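Local coordinates for putative oxidoreductase (Bacteroides fragilis NCTC 9343, PDB 3EOF) that binds FMN and probably acts as a flavin-dependent oxidoreductase of the nitroreductase family, at the interface of chains A and B. Numbering follows the deposited sequence. Chains: chain A/B, Putative oxidoreductase.

Contact 1: the interface of chains A and B. Residues chain A 47-51, 54, 145; chain B 179-182.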
loop_
_atom_site.group_PDB
_atom_site.type_symbol
_atom_site.label_atom_id
_atom_site.label_comp_id
_atom_site.label_asym_id
_atom_site.label_seq_id
_atom_site.Cartn_x
_atom_site.Cartn_y
_atom_site.Cartn_z
ATOM N N VAL A 47 1.809 0.351 15.784
ATOM C CA VAL A 47 1.464 0.008 17.129
ATOM C C VAL A 47 1.523 -1.518 17.237
ATOM O O VAL A 47 0.857 -2.248 16.481
ATOM C CB VAL A 47 0.082 0.527 17.556
ATOM C CG1 VAL A 47 -0.145 0.160 18.974
ATOM C CG2 VAL A 47 0.015 2.026 17.382
ATOM N N VAL A 48 2.345 -1.984 18.174
ATOM C CA VAL A 48 2.545 -3.407 18.481
ATOM C C VAL A 48 1.700 -3.748 19.716
ATOM O O VAL A 48 1.915 -3.194 20.780
ATOM C CB VAL A 48 4.029 -3.732 18.765
ATOM C CG1 VAL A 48 4.209 -5.222 19.165
ATOM C CG2 VAL A 48 4.915 -3.344 17.527
ATOM N N THR A 49 0.703 -4.618 19.504
ATOM C CA THR A 49 -0.196 -5.156 20.503
ATOM C C THR A 49 0.089 -6.631 20.834
ATOM O O THR A 49 -0.093 -7.510 20.025
ATOM C CB THR A 49 -1.608 -5.012 20.004
ATOM O OG1 THR A 49 -1.842 -3.612 19.785
ATOM C CG2 THR A 49 -2.631 -5.634 20.958
ATOM N N ARG A 50 0.547 -6.871 22.049
ATOM C CA ARG A 50 0.875 -8.207 22.533
ATOM C C ARG A 50 0.026 -8.590 23.752
ATOM O O ARG A 50 -0.281 -9.750 23.940
ATOM C CB ARG A 50 2.350 -8.261 22.927
ATOM C CG ARG A 50 3.336 -8.157 21.797
ATOM C CD ARG A 50 4.685 -8.191 22.424
ATOM N NE ARG A 50 5.811 -8.297 21.514
ATOM C CZ ARG A 50 6.278 -9.431 21.014
ATOM N NH1 ARG A 50 5.662 -10.582 21.255
ATOM N NH2 ARG A 50 7.334 -9.400 20.216
ATOM N N ASP A 51 -0.369 -7.598 24.546
ATOM C CA ASP A 51 -1.161 -7.816 25.743
ATOM C C ASP A 51 -2.540 -8.390 25.433
ATOM O O ASP A 51 -3.220 -7.902 24.537
ATOM C CB ASP A 51 -1.339 -6.501 26.507
ATOM C CG ASP A 51 -2.073 -6.691 27.824
ATOM O OD1 ASP A 51 -1.538 -7.431 28.685
ATOM O OD2 ASP A 51 -3.171 -6.119 27.999
ATOM N N LYS A 54 -5.408 -6.002 25.676
ATOM C CA LYS A 54 -5.321 -5.013 24.603
ATOM C C LYS A 54 -5.929 -5.624 23.348
ATOM O O LYS A 54 -6.618 -4.942 22.581
ATOM C CB LYS A 54 -3.861 -4.548 24.371
ATOM C CG LYS A 54 -3.277 -3.634 25.489
ATOM C CD LYS A 54 -4.054 -2.333 25.646
ATOM C CE LYS A 54 -3.288 -1.355 26.517
ATOM N NZ LYS A 54 -3.965 -0.022 26.606
ATOM N N LEU A 145 -5.954 2.686 20.591
ATOM C CA LEU A 145 -4.501 2.846 20.545
ATOM C C LEU A 145 -4.062 4.272 20.823
ATOM O O LEU A 145 -2.875 4.582 20.771
ATOM C CB LEU A 145 -3.958 2.374 19.200
ATOM C CG LEU A 145 -4.421 0.972 18.774
ATOM C CD1 LEU A 145 -3.829 0.587 17.457
ATOM C CD2 LEU A 145 -4.109 -0.066 19.869
ATOM N N HIS B 179 5.536 1.685 18.474
ATOM C CA HIS B 179 4.809 2.058 19.689
ATOM C C HIS B 179 4.264 0.789 20.341
ATOM O O HIS B 179 3.583 -0.007 19.689
ATOM C CB HIS B 179 3.627 2.977 19.357
ATOM C CG HIS B 179 4.030 4.228 18.627
ATOM N ND1 HIS B 179 4.119 5.452 19.246
ATOM C CD2 HIS B 179 4.390 4.432 17.341
ATOM C CE1 HIS B 179 4.529 6.358 18.374
ATOM N NE2 HIS B 179 4.684 5.772 17.206
ATOM N N GLU B 180 4.552 0.603 21.626
ATOM C CA GLU B 180 4.094 -0.586 22.336
ATOM C C GLU B 180 2.706 -0.337 22.919
ATOM O O GLU B 180 2.529 0.561 23.759
ATOM C CB GLU B 180 5.095 -0.975 23.426
ATOM C CG GLU B 180 6.521 -1.318 22.860
ATOM C CD GLU B 180 7.577 -1.645 23.959
ATOM O OE1 GLU B 180 7.197 -1.872 25.146
ATOM O OE2 GLU B 180 8.784 -1.672 23.620
ATOM N N GLU B 181 1.735 -1.106 22.421
ATOM C CA GLU B 181 0.330 -1.108 22.871
ATOM C C GLU B 181 -0.500 0.129 22.591
ATOM O O GLU B 181 -1.702 0.016 22.390
ATOM C CB GLU B 181 0.202 -1.442 24.361
ATOM C CG GLU B 181 0.828 -2.740 24.789
ATOM C CD GLU B 181 0.278 -3.959 24.101
ATOM O OE1 GLU B 181 -0.911 -3.967 23.693
ATOM O OE2 GLU B 181 1.064 -4.920 23.959
ATOM N N SER B 182 0.121 1.299 22.665
ATOM C CA SER B 182 -0.547 2.550 22.369
ATOM C C SER B 182 0.467 3.547 21.809
ATOM O O SER B 182 1.666 3.407 21.954
ATOM C CB SER B 182 -1.216 3.125 23.615
ATOM O OG SER B 182 -0.231 3.593 24.507
HETATM O O HOH W 1 -2.719 -2.411 22.019
HETATM O O HOH W 2 -3.698 1.207 24.072
#
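B:Glu181 folds back over the end of strand A:44-49 and buries 138 Å² there, far more than A:Val48 with 38 Å² or A:Lys54 with 36 Å². The backbones pair first. Strand 178-180 of chain B runs parallel to the edge of strand 44-49, and A:Val48 uses both of its polar backbone atoms: its N gives a hydrogen bond to B:His179 O at 2.8 Å, and its O takes one from B:Glu181 N at 2.7 Å. At B:Glu181 the backbone turns to positive phi (68°), and the side chain bends at chi2 (-59°), which swings the carboxylate across A:Thr49 toward the loop beyond the strand. There OE2 accepts two backbone N-H groups. A:Arg50 N comes in on the syn side of B:Glu181 OE2 at 2.8 Å, while A:Asp51 N meets it from above the carboxylate plane at 3.1 Å. A:Lys54 CG packs 3.8 Å from the carboxyl carbon B:Glu181 CD. Water 1 joins OE1 and B:Glu181 O to A:Thr49 OG1, and water 2, 2.8 Å from A:Lys54 NZ, links it to the same carbonyl. The two N-H groups probably help to stabilise a negative charge on the carboxylate. The site extends one subunit's sheet with the other's strand, tying the two chains together.

Contact 2: the interface of chains A and B. Residues chain A 183, 185-186, 191; chain B 82-83, 86.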
loop_
_atom_site.group_PDB
_atom_site.type_symbol
_atom_site.label_atom_id
_atom_site.label_comp_id
_atom_site.label_asym_id
_atom_site.label_seq_id
_atom_site.Cartn_x
_atom_site.Cartn_y
_atom_site.Cartn_z
ATOM N N TYR A 183 -4.741 0.259 -21.068
ATOM C CA TYR A 183 -5.728 -0.604 -20.463
ATOM C C TYR A 183 -6.583 -1.218 -21.560
ATOM O O TYR A 183 -7.143 -0.524 -22.398
ATOM C CB TYR A 183 -6.613 0.201 -19.530
ATOM C CG TYR A 183 -7.470 -0.586 -18.576
ATOM C CD1 TYR A 183 -8.739 -1.004 -18.939
ATOM C CD2 TYR A 183 -7.039 -0.851 -17.286
ATOM C CE1 TYR A 183 -9.549 -1.670 -18.060
ATOM C CE2 TYR A 183 -7.841 -1.534 -16.397
ATOM C CZ TYR A 183 -9.102 -1.934 -16.778
ATOM O OH TYR A 183 -9.932 -2.602 -15.885
ATOM N N ASP A 185 -9.831 -3.051 -22.102
ATOM C CA ASP A 185 -11.056 -3.279 -21.364
ATOM C C ASP A 185 -11.597 -4.684 -21.609
ATOM O O ASP A 185 -11.402 -5.265 -22.670
ATOM C CB ASP A 185 -12.088 -2.205 -21.688
ATOM C CG ASP A 185 -13.193 -2.129 -20.649
ATOM O OD1 ASP A 185 -12.989 -2.544 -19.498
ATOM O OD2 ASP A 185 -14.269 -1.612 -20.984
ATOM N N TYR A 186 -12.266 -5.204 -20.594
ATOM C CA TYR A 186 -12.760 -6.557 -20.581
ATOM C C TYR A 186 -14.120 -6.727 -21.255
ATOM O O TYR A 186 -15.084 -6.035 -20.947
ATOM C CB TYR A 186 -12.856 -7.039 -19.140
ATOM C CG TYR A 186 -11.579 -6.850 -18.407
ATOM C CD1 TYR A 186 -10.548 -7.768 -18.543
ATOM C CD2 TYR A 186 -11.374 -5.749 -17.598
ATOM C CE1 TYR A 186 -9.357 -7.576 -17.914
ATOM C CE2 TYR A 186 -10.168 -5.560 -16.959
ATOM C CZ TYR A 186 -9.177 -6.478 -17.125
ATOM O OH TYR A 186 -7.993 -6.339 -16.507
ATOM N N ILE A 191 -14.178 -11.832 -19.439
ATOM C CA ILE A 191 -14.657 -12.106 -18.085
ATOM C C ILE A 191 -14.944 -13.582 -17.849
ATOM O O ILE A 191 -14.522 -14.166 -16.874
ATOM C CB ILE A 191 -15.934 -11.222 -17.738
ATOM C CG1 ILE A 191 -15.548 -9.757 -17.548
ATOM C CG2 ILE A 191 -16.639 -11.731 -16.463
ATOM C CD1 ILE A 191 -14.601 -9.509 -16.375
ATOM N N ARG B 82 -13.027 -2.076 -11.879
ATOM C CA ARG B 82 -13.745 -2.197 -13.135
ATOM C C ARG B 82 -13.929 -3.637 -13.518
ATOM O O ARG B 82 -15.015 -4.043 -13.906
ATOM C CB ARG B 82 -12.981 -1.489 -14.240
ATOM C CG ARG B 82 -13.683 -1.502 -15.576
ATOM C CD ARG B 82 -13.010 -0.609 -16.552
ATOM N NE ARG B 82 -13.766 -0.549 -17.798
ATOM C CZ ARG B 82 -14.831 0.223 -18.003
ATOM N NH1 ARG B 82 -15.322 1.026 -17.062
ATOM N NH2 ARG B 82 -15.434 0.172 -19.175
ATOM N N ARG B 83 -12.842 -4.392 -13.459
ATOM C CA ARG B 83 -12.884 -5.794 -13.818
ATOM C C ARG B 83 -13.919 -6.557 -12.925
ATOM O O ARG B 83 -14.787 -7.278 -13.445
ATOM C CB ARG B 83 -11.475 -6.387 -13.787
ATOM C CG ARG B 83 -11.440 -7.839 -14.194
ATOM C CD ARG B 83 -10.068 -8.436 -14.150
ATOM N NE ARG B 83 -9.448 -8.179 -12.884
ATOM C CZ ARG B 83 -8.433 -7.348 -12.659
ATOM N NH1 ARG B 83 -7.785 -6.709 -13.622
ATOM N NH2 ARG B 83 -8.020 -7.224 -11.427
ATOM N N LYS B 86 -17.393 -5.593 -13.987
ATOM C CA LYS B 86 -17.761 -6.231 -15.260
ATOM C C LYS B 86 -18.192 -7.664 -14.958
ATOM O O LYS B 86 -19.240 -8.127 -15.409
ATOM C CB LYS B 86 -16.624 -6.135 -16.329
ATOM C CG LYS B 86 -16.290 -4.641 -16.688
ATOM C CD LYS B 86 -15.579 -4.307 -18.083
ATOM C CE LYS B 86 -16.541 -3.892 -19.221
ATOM N NZ LYS B 86 -17.394 -2.677 -18.943
#
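The ring of A:Tyr186 carries the aliphatic part of B:Arg83 on one face, with CG 3.9 Å from the ring centroid and displaced toward the rim. B:Arg83 then turns at chi3 (51°), bringing its guanidinium round to the tip of the tyrosine, nearly perpendicular to the ring. B:Arg83 NH1 donates from there to the phenol oxygen, A:Tyr186 OH, at 2.9 Å, with that oxygen in the guanidinium plane. The guanidinium of B:Arg82 is met at its edge by A:Asp185. The grip is side-on: B:Arg82 NE bonds to A:Asp185 OD1 at 2.7 Å and NH2 to OD2 at 2.8 Å. Both acceptors lie close to the guanidinium plane, but the two flat groups are turned 40° apart, and each nitrogen approaches from above the carboxylate plane. The edge of the A:Tyr183 ring faces A:Asp185 OD1, while its OH packs 3.6 Å from B:Arg82 CB. B:Lys86 runs across A:Asp185 and A:Tyr186, its NZ making a longer salt bridge to A:Asp185 OD2 at 3.9 Å. Its CB packs against A:Ile191 CD1, at the start of helix 188-200. Through these polar and apolar contacts, helix 82-89 of one subunit is fastened to the segment leading into helix 188-200 of the other, helping to join the two copies.

Contact 3: the interface of chains A and B. Residues chain A 136, 220, 224-225; chain B 38-39, 41, 105.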
loop_
_atom_site.group_PDB
_atom_site.type_symbol
_atom_site.label_atom_id
_atom_site.label_comp_id
_atom_site.label_asym_id
_atom_site.label_seq_id
_atom_site.Cartn_x
_atom_site.Cartn_y
_atom_site.Cartn_z
ATOM N N TYR A 136 -13.013 -0.092 8.453
ATOM C CA TYR A 136 -14.473 -0.069 8.815
ATOM C C TYR A 136 -14.644 0.594 10.168
ATOM O O TYR A 136 -15.655 1.283 10.442
ATOM C CB TYR A 136 -15.098 -1.465 8.877
ATOM C CG TYR A 136 -15.326 -2.059 7.521
ATOM C CD1 TYR A 136 -14.246 -2.519 6.766
ATOM C CD2 TYR A 136 -16.603 -2.121 6.975
ATOM C CE1 TYR A 136 -14.425 -3.040 5.515
ATOM C CE2 TYR A 136 -16.804 -2.633 5.709
ATOM C CZ TYR A 136 -15.707 -3.104 4.981
ATOM O OH TYR A 136 -15.882 -3.621 3.713
ATOM N N PHE A 220 -20.462 -11.302 -3.044
ATOM C CA PHE A 220 -19.731 -10.087 -2.754
ATOM C C PHE A 220 -20.558 -8.817 -2.703
ATOM O O PHE A 220 -20.376 -8.000 -1.808
ATOM C CB PHE A 220 -18.601 -9.934 -3.750
ATOM C CG PHE A 220 -17.526 -10.937 -3.553
ATOM C CD1 PHE A 220 -16.504 -10.697 -2.667
ATOM C CD2 PHE A 220 -17.540 -12.127 -4.229
ATOM C CE1 PHE A 220 -15.548 -11.621 -2.450
ATOM C CE2 PHE A 220 -16.545 -13.047 -4.027
ATOM C CZ PHE A 220 -15.562 -12.799 -3.139
ATOM N N ARG A 224 -21.007 -9.599 1.361
ATOM C CA ARG A 224 -19.692 -9.207 1.871
ATOM C C ARG A 224 -19.389 -7.710 1.802
ATOM O O ARG A 224 -18.993 -7.108 2.790
ATOM C CB ARG A 224 -18.557 -9.949 1.130
ATOM C CG ARG A 224 -18.463 -11.445 1.326
ATOM C CD ARG A 224 -17.843 -11.900 2.656
ATOM N NE ARG A 224 -16.461 -11.422 2.883
ATOM C CZ ARG A 224 -15.355 -11.873 2.273
ATOM N NH1 ARG A 224 -15.410 -12.800 1.327
ATOM N NH2 ARG A 224 -14.172 -11.370 2.590
ATOM N N TYR A 225 -19.546 -7.122 0.622
ATOM C CA TYR A 225 -19.132 -5.756 0.417
ATOM C C TYR A 225 -20.219 -5.086 -0.330
ATOM O O TYR A 225 -20.111 -4.862 -1.543
ATOM C CB TYR A 225 -17.827 -5.722 -0.380
ATOM C CG TYR A 225 -16.706 -6.574 0.208
ATOM C CD1 TYR A 225 -16.074 -6.220 1.413
ATOM C CD2 TYR A 225 -16.264 -7.708 -0.452
ATOM C CE1 TYR A 225 -15.036 -6.998 1.939
ATOM C CE2 TYR A 225 -15.239 -8.483 0.061
ATOM C CZ TYR A 225 -14.642 -8.137 1.254
ATOM O OH TYR A 225 -13.624 -8.934 1.731
HETATM N N MSE B 38 -8.069 -8.165 -0.698
HETATM C CA MSE B 38 -9.376 -8.134 -0.102
HETATM C C MSE B 38 -10.307 -9.096 -0.811
HETATM O O MSE B 38 -10.549 -8.984 -2.000
HETATM C CB MSE B 38 -9.960 -6.751 -0.181
HETATM C CG MSE B 38 -11.173 -6.628 0.688
HETATM SE SE MSE B 38 -11.972 -4.929 0.607
HETATM C CE MSE B 38 -13.244 -5.146 -0.921
ATOM N N GLY B 39 -10.814 -10.055 -0.049
ATOM C CA GLY B 39 -11.782 -11.008 -0.536
ATOM C C GLY B 39 -11.271 -11.885 -1.658
ATOM O O GLY B 39 -12.052 -12.509 -2.321
HETATM N N MSE B 41 -10.069 -10.732 -4.293
HETATM C CA MSE B 41 -10.661 -10.072 -5.458
HETATM C C MSE B 41 -9.724 -9.533 -6.467
HETATM O O MSE B 41 -10.123 -9.369 -7.597
HETATM C CB MSE B 41 -11.619 -8.950 -5.015
HETATM C CG MSE B 41 -12.763 -9.430 -4.163
HETATM SE SE MSE B 41 -13.688 -7.987 -3.276
HETATM C CE MSE B 41 -14.927 -7.558 -4.541
ATOM N N ASN B 105 -9.925 0.505 -0.637
ATOM C CA ASN B 105 -9.778 -0.951 -0.657
ATOM C C ASN B 105 -8.948 -1.398 -1.834
ATOM O O ASN B 105 -8.001 -2.146 -1.674
ATOM C CB ASN B 105 -11.171 -1.635 -0.674
ATOM C CG ASN B 105 -11.842 -1.603 0.657
ATOM O OD1 ASN B 105 -11.176 -1.532 1.679
ATOM N ND2 ASN B 105 -13.175 -1.709 0.676
#
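A:Tyr225 and selenomethionine B:Met38 make the tight part of this contact. The terminal methyl CE of B:Met38 sits over the centre of the A:Tyr225 ring, 3.7 Å from its centroid, a CH-pi contact. Two torsions put it there: CG stands anti to the backbone N (chi1 -168°), and the turn at chi3 (89°) folds the methyl onto the ring. The opposite face is backed by CB of A:Arg224, and the ring lies between the partner's methyl and this CB of its own chain. A second selenomethionine, B:Met41, comes alongside, its selenium 3.7 Å from A:Tyr225 CE2. It also reaches A:Phe220, whose CE1 lies 3.9 Å from B:Met41 CG. The two rings of chain A meet edge to edge, CD1 of the phenylalanine lying in the plane of the tyrosine. B:Gly39 lies against both rings, its O 3.6 Å from A:Phe220 CE1. Toward A:Tyr136 the fit is much looser. A:Tyr136 OH stops 4.5 Å from the amide nitrogen B:Asn105 ND2, and the two residues bury little surface. A:Arg224 is poorly ordered, and its guanidinium comes no nearer than 4.0 Å, from NH2 to B:Gly39 CA. This packing braces 3-10 helix 38-40, whose B:Met38 and B:Gly39 belong to an FMN pocket. It does so without direct polar bonds: even A:Tyr225 OH remains 3.5 Å from B:Gly39 N.

Contact 4: the interface of chains A and B. Residues chain A 33-35, 37, 40, 42; chain B 170-172, 177, 198.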
loop_
_atom_site.group_PDB
_atom_site.type_symbol
_atom_site.label_atom_id
_atom_site.label_comp_id
_atom_site.label_asym_id
_atom_site.label_seq_id
_atom_site.Cartn_x
_atom_site.Cartn_y
_atom_site.Cartn_z
ATOM N N PHE A 33 11.073 -1.326 7.465
ATOM C CA PHE A 33 11.142 0.127 7.366
ATOM C C PHE A 33 12.123 0.582 6.295
ATOM O O PHE A 33 12.149 1.752 5.962
ATOM C CB PHE A 33 11.453 0.817 8.703
ATOM C CG PHE A 33 10.520 0.471 9.838
ATOM C CD1 PHE A 33 9.225 0.059 9.617
ATOM C CD2 PHE A 33 10.957 0.603 11.159
ATOM C CE1 PHE A 33 8.375 -0.224 10.684
ATOM C CE2 PHE A 33 10.138 0.299 12.194
ATOM C CZ PHE A 33 8.835 -0.127 11.960
ATOM N N ARG A 34 12.897 -0.343 5.739
ATOM C CA ARG A 34 13.724 -0.069 4.567
ATOM C C ARG A 34 12.906 0.039 3.263
ATOM O O ARG A 34 13.470 0.328 2.229
ATOM C CB ARG A 34 14.843 -1.130 4.421
ATOM C CG ARG A 34 15.958 -0.935 5.419
ATOM C CD ARG A 34 16.655 0.293 4.990
ATOM N NE ARG A 34 17.645 0.796 5.914
ATOM C CZ ARG A 34 18.309 1.922 5.679
ATOM N NH1 ARG A 34 18.080 2.613 4.547
ATOM N NH2 ARG A 34 19.190 2.358 6.567
ATOM N N ALA A 35 11.595 -0.202 3.323
ATOM C CA ALA A 35 10.681 -0.030 2.191
ATOM C C ALA A 35 10.818 1.411 1.732
ATOM O O ALA A 35 11.199 2.314 2.518
ATOM C CB ALA A 35 9.204 -0.310 2.621
ATOM N N THR A 37 10.065 5.066 0.865
ATOM C CA THR A 37 9.267 6.033 1.611
ATOM C C THR A 37 9.414 7.400 0.963
ATOM O O THR A 37 10.500 7.772 0.594
ATOM C CB THR A 37 9.681 6.105 3.098
ATOM O OG1 THR A 37 9.092 7.263 3.672
ATOM C CG2 THR A 37 11.199 6.166 3.239
ATOM N N GLY A 40 11.966 10.016 1.940
ATOM C CA GLY A 40 12.723 9.385 3.009
ATOM C C GLY A 40 12.141 9.765 4.355
ATOM O O GLY A 40 12.804 9.642 5.391
ATOM N N GLN A 42 9.366 8.504 6.060
ATOM C CA GLN A 42 8.792 7.443 6.891
ATOM C C GLN A 42 7.512 7.909 7.521
ATOM O O GLN A 42 7.451 8.130 8.715
ATOM C CB GLN A 42 9.753 6.957 7.977
ATOM C CG GLN A 42 11.014 6.433 7.403
ATOM C CD GLN A 42 11.876 5.789 8.429
ATOM O OE1 GLN A 42 12.839 6.410 8.896
ATOM N NE2 GLN A 42 11.571 4.534 8.784
ATOM N N ASP B 170 19.531 7.032 5.148
ATOM C CA ASP B 170 19.285 6.732 6.549
ATOM C C ASP B 170 17.857 6.430 6.822
ATOM O O ASP B 170 16.964 6.733 6.027
ATOM C CB ASP B 170 19.706 7.885 7.475
ATOM C CG ASP B 170 18.886 9.161 7.278
ATOM O OD1 ASP B 170 19.144 9.891 6.282
ATOM O OD2 ASP B 170 18.025 9.474 8.150
ATOM N N ARG B 171 17.647 5.786 7.953
ATOM C CA ARG B 171 16.288 5.555 8.463
ATOM C C ARG B 171 16.284 5.962 9.933
ATOM O O ARG B 171 17.321 6.031 10.596
ATOM C CB ARG B 171 15.852 4.097 8.309
ATOM C CG ARG B 171 15.545 3.659 6.900
ATOM C CD ARG B 171 14.261 4.316 6.381
ATOM N NE ARG B 171 13.817 3.795 5.098
ATOM C CZ ARG B 171 14.218 4.229 3.906
ATOM N NH1 ARG B 171 15.069 5.234 3.764
ATOM N NH2 ARG B 171 13.758 3.630 2.833
ATOM N N LEU B 172 15.120 6.299 10.443
ATOM C CA LEU B 172 15.030 6.659 11.833
ATOM C C LEU B 172 15.249 5.460 12.742
ATOM O O LEU B 172 15.034 4.304 12.323
ATOM C CB LEU B 172 13.633 7.196 12.146
ATOM C CG LEU B 172 13.364 8.558 11.592
ATOM C CD1 LEU B 172 11.897 8.853 11.722
ATOM C CD2 LEU B 172 14.237 9.575 12.281
ATOM N N ILE B 177 9.463 4.778 15.494
ATOM C CA ILE B 177 8.391 4.283 14.611
ATOM C C ILE B 177 7.479 3.292 15.295
ATOM O O ILE B 177 6.296 3.271 15.046
ATOM C CB ILE B 177 9.004 3.556 13.378
ATOM C CG1 ILE B 177 10.043 4.426 12.638
ATOM C CG2 ILE B 177 7.914 3.089 12.449
ATOM C CD1 ILE B 177 9.466 5.710 12.033
ATOM N N LYS B 198 19.985 11.755 11.533
ATOM C CA LYS B 198 19.584 12.234 10.189
ATOM C C LYS B 198 20.220 13.592 9.898
ATOM O O LYS B 198 20.797 13.822 8.833
ATOM C CB LYS B 198 18.053 12.363 10.132
ATOM C CG LYS B 198 17.457 12.805 8.799
ATOM C CD LYS B 198 15.906 12.760 8.819
ATOM C CE LYS B 198 15.349 11.330 8.907
ATOM N NZ LYS B 198 15.889 10.463 7.777
HETATM O O HOH W 3 13.353 3.040 10.700
HETATM O O HOH W 4 13.150 9.102 7.926
#
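The loop after helix 22-32 of chain A presents the carbonyls of A:Phe33, A:Arg34 and A:Ala35 to B:Arg171, whose own backbone is extended (phi -132°, psi 156°). That arginine bends at chi2 (-70°) and brings its guanidinium edge to them. B:Arg171 NE donates to A:Phe33 O at 2.8 Å, with the oxygen in the guanidinium plane, and NH2 reaches A:Ala35 O at 2.9 Å from above the carbonyl plane. A further bond from NH2 to A:Arg34 O is weak. Methyl CG2 of A:Thr37 lies centrally over one guanidinium face, and NH1 of A:Arg34 lies toward the rim of the other. The guanidinium of A:Arg34 in turn covers B:Arg171 CG, with A:Arg34 CZ 3.5 Å from B:Arg171 CG; the two like charges are probably eased by the carbonyls. A:Gln42 crosses B:Arg171 obliquely, and its OE1 accepts a nearly straight, in-plane bond from B:Leu172 N at 2.8 Å. Its NE2 reaches B:Leu172 O through water 3, while water 4 connects OE1 with A:Gly40 O and B:Lys198 NZ. B:Ile177 CG2 presses over the rim of the A:Phe33 ring, 3.4 Å from CZ. A:Thr37 OG1 holds A:Gln42 N at 2.7 Å. The site sits where the loop around 3-10 helix 38-40 meets the partner's segment after strand 151-160; A:Thr37 and B:Arg171 are FMN-binding positions, which places it beside a flavin pocket built from both chains.

Contacts 2 and 3 lie about 18 Å apart and contacts 1 and 4 about 21 Å, measured between the centres of their C-alpha atoms; contacts 1 and 2, at about 41 Å, span much of the interface. Helix 188-200 serves contact 2 from chain A and contact 4 from chain B, and 3-10 helix 38-40 serves contact 3 from chain B and contact 4 from chain A. Contacts 1 and 4 are sequence neighbours: A:Gln42 precedes strand 44-49, and B:Ile177 precedes strand 178-180. By two-fold symmetry each contact recurs with the chains exchanged. FMN-pocket residues in contacts 3 and 4 suggest that pairing helps shape the flavin sites.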